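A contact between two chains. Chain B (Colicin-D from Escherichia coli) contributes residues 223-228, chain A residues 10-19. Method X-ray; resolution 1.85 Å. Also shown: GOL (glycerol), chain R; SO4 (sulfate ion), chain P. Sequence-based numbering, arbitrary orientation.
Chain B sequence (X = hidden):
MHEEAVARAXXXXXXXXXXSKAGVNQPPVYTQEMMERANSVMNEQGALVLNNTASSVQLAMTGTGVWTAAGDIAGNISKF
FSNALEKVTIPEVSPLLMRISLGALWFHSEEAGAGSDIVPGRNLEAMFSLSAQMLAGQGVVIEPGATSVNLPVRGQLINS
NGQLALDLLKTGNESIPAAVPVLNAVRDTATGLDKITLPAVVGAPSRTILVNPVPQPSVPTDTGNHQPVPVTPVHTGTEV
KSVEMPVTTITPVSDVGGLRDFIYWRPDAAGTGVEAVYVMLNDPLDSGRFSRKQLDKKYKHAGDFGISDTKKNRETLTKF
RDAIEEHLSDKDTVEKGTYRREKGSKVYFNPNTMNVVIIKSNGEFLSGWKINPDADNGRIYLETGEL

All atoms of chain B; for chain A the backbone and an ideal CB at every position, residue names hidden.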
# COMPACT_ATOMS: atom_id res chain seq x y z
N THR B 223 19.15 8.93 -7.31
CA THR B 223 20.49 8.39 -7.22
C THR B 223 20.87 7.78 -8.56
O THR B 223 20.05 7.69 -9.48
CB THR B 223 20.60 7.35 -6.09
OG1 THR B 223 19.83 6.19 -6.44
CG2 THR B 223 20.07 7.93 -4.79
N GLY B 224 22.12 7.35 -8.65
CA GLY B 224 22.57 6.63 -9.81
C GLY B 224 22.00 5.24 -9.95
O GLY B 224 22.37 4.54 -10.89
N ASN B 225 21.09 4.82 -9.06
CA ASN B 225 20.51 3.49 -9.20
C ASN B 225 19.26 3.48 -10.08
O ASN B 225 18.71 2.41 -10.32
CB ASN B 225 20.18 2.91 -7.83
CG ASN B 225 21.40 2.78 -6.96
OD1 ASN B 225 22.51 2.73 -7.47
ND2 ASN B 225 21.19 2.76 -5.66
N HIS B 226 18.82 4.63 -10.56
CA HIS B 226 17.59 4.71 -11.34
C HIS B 226 17.87 5.46 -12.63
O HIS B 226 18.78 6.28 -12.71
CB HIS B 226 16.48 5.44 -10.57
CG HIS B 226 16.25 4.89 -9.20
ND1 HIS B 226 15.58 3.71 -8.99
CD2 HIS B 226 16.58 5.37 -7.98
CE1 HIS B 226 15.52 3.47 -7.69
NE2 HIS B 226 16.11 4.47 -7.05
N GLN B 227 17.07 5.18 -13.64
CA GLN B 227 17.15 5.91 -14.89
C GLN B 227 16.06 6.98 -14.93
O GLN B 227 15.12 6.94 -14.12
CB GLN B 227 17.00 4.94 -16.06
CG GLN B 227 18.01 3.81 -16.02
CD GLN B 227 18.22 3.18 -17.38
OE1 GLN B 227 18.35 3.87 -18.37
NE2 GLN B 227 18.20 1.85 -17.43
N PRO B 228 16.15 7.97 -15.83
CA PRO B 228 15.17 9.08 -15.79
C PRO B 228 13.76 8.57 -16.07
O PRO B 228 13.54 7.80 -17.00
CB PRO B 228 15.65 10.03 -16.90
CG PRO B 228 17.12 9.67 -17.12
CD PRO B 228 17.18 8.19 -16.87
N UNK A 10 20.51 2.68 -25.02
CA UNK A 10 21.18 3.29 -23.88
C UNK A 10 20.55 2.84 -22.58
O UNK A 10 21.25 2.54 -21.61
CB UNK A 10 21.14 4.82 -23.98
N UNK A 11 19.21 2.79 -22.54
CA UNK A 11 18.52 2.30 -21.35
C UNK A 11 18.90 0.85 -21.08
O UNK A 11 19.11 0.46 -19.92
CB UNK A 11 17.00 2.43 -21.51
N UNK A 12 18.98 0.05 -22.13
CA UNK A 12 19.30 -1.36 -21.97
C UNK A 12 20.72 -1.56 -21.45
O UNK A 12 20.96 -2.42 -20.60
CB UNK A 12 19.12 -2.09 -23.30
N UNK A 13 21.67 -0.76 -21.95
CA UNK A 13 23.03 -0.86 -21.43
C UNK A 13 23.08 -0.48 -19.96
O UNK A 13 23.66 -1.21 -19.14
CB UNK A 13 23.98 0.03 -22.24
N UNK A 14 22.46 0.65 -19.59
CA UNK A 14 22.47 1.09 -18.20
C UNK A 14 21.80 0.07 -17.28
O UNK A 14 22.28 -0.19 -16.17
CB UNK A 14 21.77 2.45 -18.07
N UNK A 15 20.68 -0.50 -17.72
CA UNK A 15 19.98 -1.51 -16.92
C UNK A 15 20.84 -2.76 -16.73
O UNK A 15 20.93 -3.30 -15.62
CB UNK A 15 18.65 -1.88 -17.58
N UNK A 16 21.47 -3.24 -17.81
CA UNK A 16 22.31 -4.42 -17.70
C UNK A 16 23.48 -4.18 -16.76
O UNK A 16 23.85 -5.06 -15.97
CB UNK A 16 22.82 -4.84 -19.08
N UNK A 17 24.09 -2.99 -16.81
CA UNK A 17 25.22 -2.68 -15.94
C UNK A 17 24.79 -2.58 -14.47
O UNK A 17 25.50 -3.07 -13.58
CB UNK A 17 25.88 -1.37 -16.38
N UNK A 18 23.66 -1.93 -14.20
CA UNK A 18 23.15 -1.86 -12.83
C UNK A 18 22.76 -3.23 -12.32
O UNK A 18 23.07 -3.60 -11.17
CB UNK A 18 21.95 -0.91 -12.75
N UNK A 19 22.04 -4.00 -13.15
CA UNK A 19 21.64 -5.34 -12.74
C UNK A 19 22.86 -6.21 -12.47
O UNK A 19 22.86 -6.99 -11.51
CB UNK A 19 20.76 -5.99 -13.81
C1 GOL R . 17.63 5.81 -20.76
O1 GOL R . 16.75 5.75 -19.66
C2 GOL R . 17.62 7.18 -21.42
O2 GOL R . 17.90 8.19 -20.47
C3 GOL R . 18.66 7.17 -22.54
O3 GOL R . 19.03 8.48 -22.89
S SO4 P . 15.24 3.93 -3.51
O1 SO4 P . 14.15 4.24 -4.44
O2 SO4 P . 14.96 2.68 -2.80
O3 SO4 P . 16.49 3.78 -4.26
O4 SO4 P . 15.38 4.99 -2.51

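Chain B meets the helix with an irregular segment: a type I turn from Thr B223 to His B226, then an extended run in which Gln B227 reaches across. Every position from 10 to 19 has helical phi and psi, so the backbone favours good helix formers, and only the direction of each CA-to-CB bond and what chain B places near it discriminate further.

Position 10 points sideways, with nothing of the chain B stretch within 5.5 Å of its CB. Any helix-compatible polar residue would do, and a long one could reach the glycerol. The residue is Glu A10, whose OE1 accepts a hydrogen bond from O3 of that glycerol at 2.9 Å.

Position 11 is more restricted. Its CB points sideways yet lies 3.7 Å from Gln B227 OE1, and C1 of the glycerol is also close. A small side chain fits most simply; glycine would fit too, at a cost to the helix. The backbone matters more here, because Gln B227 NE2 donates a hydrogen bond to the carbonyl O of position 11 at 3.0 Å, with an N-H...O angle of 162°. The residue is Ala A11, whose O also accepts the helical bond from the backbone N of position 15, 2.9 Å away, so one carbonyl serves both the helix and the neighbouring chain.

Position 12 points away and position 13 sideways, both with open space on this side, so charged or polar residues suit them. They are Glu A12 and Lys A13, the latter extended with its end leading away from chain B.

Position 14 points toward chain B, its CB 3.7 Å from Gln B227 NE2. A small residue suits the place where the amide passes; serine might also be accommodated. It is Ala A14, whose methyl packs beside the amide.

At position 15 the CB points sideways and again comes near Gln B227 NE2, so a carbon at CB fits, and alanine or a long chain whose far end leaves would suit, such as lysine, arginine or glutamine. Lys A15 is deposited: its CB lies 3.7 Å from Gln B227 NE2, and its all-t chain carries the amine away to a partner elsewhere in the structure. Its backbone N is 3.4 Å from the same NE2, but both are donors and no hydrogen bond forms.

Positions 16 and 17 are out of reach of this stretch of chain B, which leaves the choice open; they hold Ala A16 and Glu A17.

Position 18 points toward the turn, yet its CB is still 5.2 Å from Asn B225 O. That gap invites a medium-sized side chain such as leucine or methionine. Leu A18, with chi1 m and chi2 t, fills it: CD2 lies 3.6 Å from Gly B224 O and CD1 3.6 Å from Asn B225 O, packing against the turn without any hydrogen bond.

Position 19 is out of reach of this stretch of chain B, which sets no preference; it is Phe A19.

Chain A, residues 10-19: EAEKAKAELF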
# COMPACT_ATOMS: atom_id res chain seq x y z
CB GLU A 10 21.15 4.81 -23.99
CG GLU A 10 22.06 5.35 -25.09
CD GLU A 10 21.94 6.85 -25.28
OE1 GLU A 10 20.89 7.42 -24.89
OE2 GLU A 10 22.89 7.45 -25.82
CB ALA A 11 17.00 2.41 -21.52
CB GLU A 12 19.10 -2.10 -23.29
CG GLU A 12 19.13 -3.61 -23.15
CD GLU A 12 18.17 -4.11 -22.06
OE1 GLU A 12 16.94 -3.92 -22.20
OE2 GLU A 12 18.66 -4.69 -21.06
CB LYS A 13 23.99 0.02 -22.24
CG LYS A 13 25.40 0.09 -21.65
CD LYS A 13 26.39 0.81 -22.58
CE LYS A 13 27.71 1.05 -21.86
NZ LYS A 13 28.83 1.36 -22.78
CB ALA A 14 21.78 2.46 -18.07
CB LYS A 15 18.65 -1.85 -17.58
CG LYS A 15 17.90 -3.02 -16.97
CD LYS A 15 16.77 -3.40 -17.91
CE LYS A 15 15.85 -4.44 -17.32
NZ LYS A 15 14.98 -5.02 -18.41
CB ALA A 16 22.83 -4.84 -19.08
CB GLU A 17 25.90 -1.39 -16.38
CG GLU A 17 26.71 -1.56 -17.65
CD GLU A 17 27.36 -0.27 -18.11
OE1 GLU A 17 26.90 0.82 -17.71
OE2 GLU A 17 28.35 -0.36 -18.88
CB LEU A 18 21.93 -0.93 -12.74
CG LEU A 18 22.18 0.56 -12.73
CD1 LEU A 18 20.89 1.32 -13.00
CD2 LEU A 18 22.78 0.98 -11.40
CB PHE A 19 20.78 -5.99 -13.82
CG PHE A 19 19.32 -5.59 -13.80
CD1 PHE A 19 18.90 -4.38 -13.24
CD2 PHE A 19 18.37 -6.42 -14.38
CE1 PHE A 19 17.56 -4.04 -13.24
CE2 PHE A 19 17.02 -6.06 -14.40
CZ PHE A 19 16.62 -4.89 -13.81
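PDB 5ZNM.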